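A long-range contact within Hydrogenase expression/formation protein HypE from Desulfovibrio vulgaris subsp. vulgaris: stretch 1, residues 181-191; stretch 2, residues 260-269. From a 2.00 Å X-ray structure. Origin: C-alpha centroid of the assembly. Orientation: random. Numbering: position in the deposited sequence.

Stretch 1 (181-191) ILSQRQGLNFA
Stretch 2 260-269: FLGLDPLYLA

The contact between residues 181-191 and 260-269 of HypE is a small, predominantly apolar patch, in which leucine and phenylalanine side chains from a helix end and the loop after it meet those of a segment that starts at the close of another helix and continues without regular structure, with no hydrogen bond between them. It illustrates how touching residues at least 70 positions apart can be joined by side-chain packing alone, apolar groups closing together to exclude water: 323 Å² is buried, summed over both sides, while CA atoms stay 8.4 Å apart at Ser-183 and Leu-261 and 9.7 Å apart at Phe-190 and Phe-260.

Each backbone is shaped by its own bonds. In the first stretch the chain is helical from Ile-181 and makes a type I turn from Gln-184 to Gly-187 (phi/psi 66/29); Leu-188 N returns to Ser-183 O at 2.8 Å. In the second, Gly-262 (68/28) leaves helical geometry, and a type I turn runs from Asp-264 to Tyr-267, braced by Leu-266 N donating to Asp-264 OD2 at 3.0 Å.

CA-to-CB points toward the other stretch in all the residues that follow. Leu-261 gives up the most surface, 77 Å². Its CD1 lies 3.9 Å from Phe-190 CE1, and its CD2 lies 4.3 Å from Leu-188 CD1 and 3.4 Å from Gln-186 OE1, a van der Waals approach of oxygen to methyl. Leu-261, Leu-188 and Gln-186 are all m,t.

Phe-190 (chi1 m) and Phe-260 (chi1 t) form an oblique pair, centroids 5.4 Å apart and planes at 76°; Phe-260 CD2 reaches the edge of the Phe-190 ring, 3.3 Å from Phe-190 CZ.

Earlier in the first stretch, Leu-182 (chi -100°, 12°, off the usual wells) places CD2 3.8 Å from Leu-263 CD1 and 3.9 Å from Leu-268 CD2 (both leucines m,t), so one methyl touches two leucines separated by the turn.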

# COMPACT_ATOMS: atom_id res chain seq x y z
N ILE A 181 7.23 18.80 13.71
CA ILE A 181 7.51 17.46 14.22
C ILE A 181 8.88 17.42 14.94
O ILE A 181 8.99 16.81 16.01
CB ILE A 181 7.32 16.30 13.17
CG1 ILE A 181 8.59 16.01 12.40
CG2 ILE A 181 6.09 16.46 12.26
CD1 ILE A 181 9.22 14.76 12.92
N LEU A 182 9.89 18.10 14.39
CA LEU A 182 11.23 18.16 14.96
C LEU A 182 11.28 18.89 16.30
O LEU A 182 12.04 18.51 17.19
CB LEU A 182 12.22 18.79 13.98
CG LEU A 182 13.17 17.92 13.12
CD1 LEU A 182 12.84 16.43 13.10
CD2 LEU A 182 13.30 18.48 11.69
N SER A 183 10.46 19.94 16.43
CA SER A 183 10.33 20.65 17.70
C SER A 183 9.45 19.89 18.71
O SER A 183 9.76 19.89 19.91
CB SER A 183 9.85 22.09 17.50
OG SER A 183 8.56 22.14 16.94
N GLN A 184 8.38 19.24 18.25
CA GLN A 184 7.59 18.34 19.10
C GLN A 184 8.47 17.26 19.73
O GLN A 184 8.39 17.01 20.94
CB GLN A 184 6.47 17.65 18.32
CG GLN A 184 5.17 18.42 18.26
CD GLN A 184 4.49 18.55 19.62
OE1 GLN A 184 4.19 17.55 20.28
NE2 GLN A 184 4.24 19.78 20.04
N ARG A 185 9.31 16.66 18.89
CA ARG A 185 10.15 15.53 19.28
C ARG A 185 11.20 15.91 20.33
O ARG A 185 11.78 15.03 20.97
CB ARG A 185 10.82 14.93 18.04
CG ARG A 185 11.04 13.43 18.11
CD ARG A 185 10.88 12.81 16.74
NE ARG A 185 12.03 13.04 15.87
CZ ARG A 185 12.05 12.83 14.56
NH1 ARG A 185 10.96 12.39 13.93
NH2 ARG A 185 13.15 13.07 13.87
N GLN A 186 11.42 17.21 20.51
CA GLN A 186 12.33 17.73 21.53
C GLN A 186 11.59 18.51 22.62
O GLN A 186 12.22 19.22 23.41
CB GLN A 186 13.39 18.64 20.88
CG GLN A 186 14.23 17.96 19.81
CD GLN A 186 15.31 18.87 19.26
OE1 GLN A 186 15.19 20.10 19.30
NE2 GLN A 186 16.37 18.27 18.73
N GLY A 187 10.27 18.36 22.65
CA GLY A 187 9.42 19.02 23.64
C GLY A 187 9.37 20.53 23.58
O GLY A 187 9.15 21.19 24.59
N LEU A 188 9.56 21.09 22.38
CA LEU A 188 9.58 22.54 22.18
C LEU A 188 8.39 23.06 21.38
O LEU A 188 8.06 22.53 20.32
CB LEU A 188 10.88 22.97 21.50
CG LEU A 188 12.20 22.93 22.28
CD1 LEU A 188 13.38 23.01 21.32
CD2 LEU A 188 12.29 24.03 23.35
N ASN A 189 7.75 24.10 21.90
CA ASN A 189 6.74 24.87 21.18
C ASN A 189 7.26 26.29 20.95
O ASN A 189 7.39 27.07 21.89
CB ASN A 189 5.42 24.92 21.95
CG ASN A 189 4.63 23.62 21.87
OD1 ASN A 189 4.41 23.07 20.78
ND2 ASN A 189 4.18 23.13 23.02
N PHE A 190 7.58 26.60 19.69
CA PHE A 190 8.15 27.91 19.32
C PHE A 190 7.11 29.02 19.30
O PHE A 190 7.33 30.12 19.84
CB PHE A 190 8.87 27.85 17.97
CG PHE A 190 10.27 27.30 18.05
CD1 PHE A 190 10.50 25.95 17.82
CD2 PHE A 190 11.34 28.13 18.36
CE1 PHE A 190 11.79 25.43 17.90
CE2 PHE A 190 12.63 27.62 18.44
CZ PHE A 190 12.86 26.26 18.21
N ALA A 191 5.97 28.74 18.66
CA ALA A 191 4.84 29.66 18.60
C ALA A 191 3.56 28.87 18.35
O ALA A 191 3.61 27.71 17.93
CB ALA A 191 5.06 30.70 17.49
N PHE A 260 17.19 28.54 15.14
CA PHE A 260 17.44 28.08 16.51
C PHE A 260 17.81 26.59 16.56
O PHE A 260 18.54 26.17 17.45
CB PHE A 260 16.21 28.37 17.38
CG PHE A 260 16.37 27.98 18.84
CD1 PHE A 260 16.88 28.89 19.76
CD2 PHE A 260 15.97 26.72 19.28
CE1 PHE A 260 17.02 28.55 21.10
CE2 PHE A 260 16.10 26.36 20.62
CZ PHE A 260 16.63 27.28 21.54
N LEU A 261 17.30 25.81 15.60
CA LEU A 261 17.56 24.37 15.54
C LEU A 261 18.57 23.96 14.45
O LEU A 261 18.81 22.77 14.24
CB LEU A 261 16.25 23.59 15.35
CG LEU A 261 15.23 23.60 16.49
CD1 LEU A 261 14.01 22.79 16.10
CD2 LEU A 261 15.84 23.05 17.78
N GLY A 262 19.14 24.95 13.76
CA GLY A 262 20.10 24.73 12.68
C GLY A 262 19.52 24.07 11.44
O GLY A 262 20.22 23.36 10.71
N LEU A 263 18.23 24.31 11.21
CA LEU A 263 17.50 23.73 10.09
C LEU A 263 17.31 24.73 8.94
O LEU A 263 17.25 25.94 9.15
CB LEU A 263 16.13 23.20 10.55
CG LEU A 263 16.03 22.19 11.71
CD1 LEU A 263 14.57 22.01 12.16
CD2 LEU A 263 16.65 20.84 11.35
N ASP A 264 17.19 24.21 7.72
CA ASP A 264 16.97 25.04 6.54
C ASP A 264 15.53 24.80 6.06
O ASP A 264 15.20 23.69 5.64
CB ASP A 264 18.00 24.67 5.46
CG ASP A 264 17.97 25.60 4.26
OD1 ASP A 264 19.04 25.73 3.62
OD2 ASP A 264 16.92 26.20 3.94
N PRO A 265 14.67 25.85 6.13
CA PRO A 265 13.26 25.69 5.77
C PRO A 265 13.05 25.25 4.31
O PRO A 265 12.00 24.71 3.98
CB PRO A 265 12.68 27.10 5.99
CG PRO A 265 13.87 28.03 5.99
CD PRO A 265 14.99 27.22 6.57
N LEU A 266 14.04 25.48 3.45
CA LEU A 266 13.93 25.06 2.05
C LEU A 266 14.12 23.56 1.81
O LEU A 266 13.90 23.08 0.69
CB LEU A 266 14.91 25.85 1.18
CG LEU A 266 14.94 27.38 1.30
CD1 LEU A 266 16.12 27.92 0.49
CD2 LEU A 266 13.61 28.00 0.87
N TYR A 267 14.57 22.85 2.83
CA TYR A 267 14.83 21.40 2.75
C TYR A 267 13.95 20.60 3.69
O TYR A 267 14.08 19.37 3.76
CB TYR A 267 16.30 21.09 3.04
CG TYR A 267 17.25 21.53 1.95
CD1 TYR A 267 17.68 22.85 1.87
CD2 TYR A 267 17.68 20.64 0.98
CE1 TYR A 267 18.57 23.28 0.85
CE2 TYR A 267 18.57 21.05 -0.04
CZ TYR A 267 19.00 22.36 -0.10
OH TYR A 267 19.87 22.75 -1.11
N LEU A 268 13.08 21.28 4.43
CA LEU A 268 12.18 20.61 5.38
C LEU A 268 10.90 20.18 4.70
O LEU A 268 10.36 20.91 3.87
CB LEU A 268 11.85 21.52 6.56
CG LEU A 268 12.90 21.69 7.66
CD1 LEU A 268 12.38 22.66 8.71
CD2 LEU A 268 13.29 20.33 8.29
N ALA A 269 10.43 18.98 5.06
CA ALA A 269 9.27 18.38 4.46
C ALA A 269 8.04 19.24 4.72
O ALA A 269 7.86 19.79 5.81
CB ALA A 269 9.05 16.96 5.02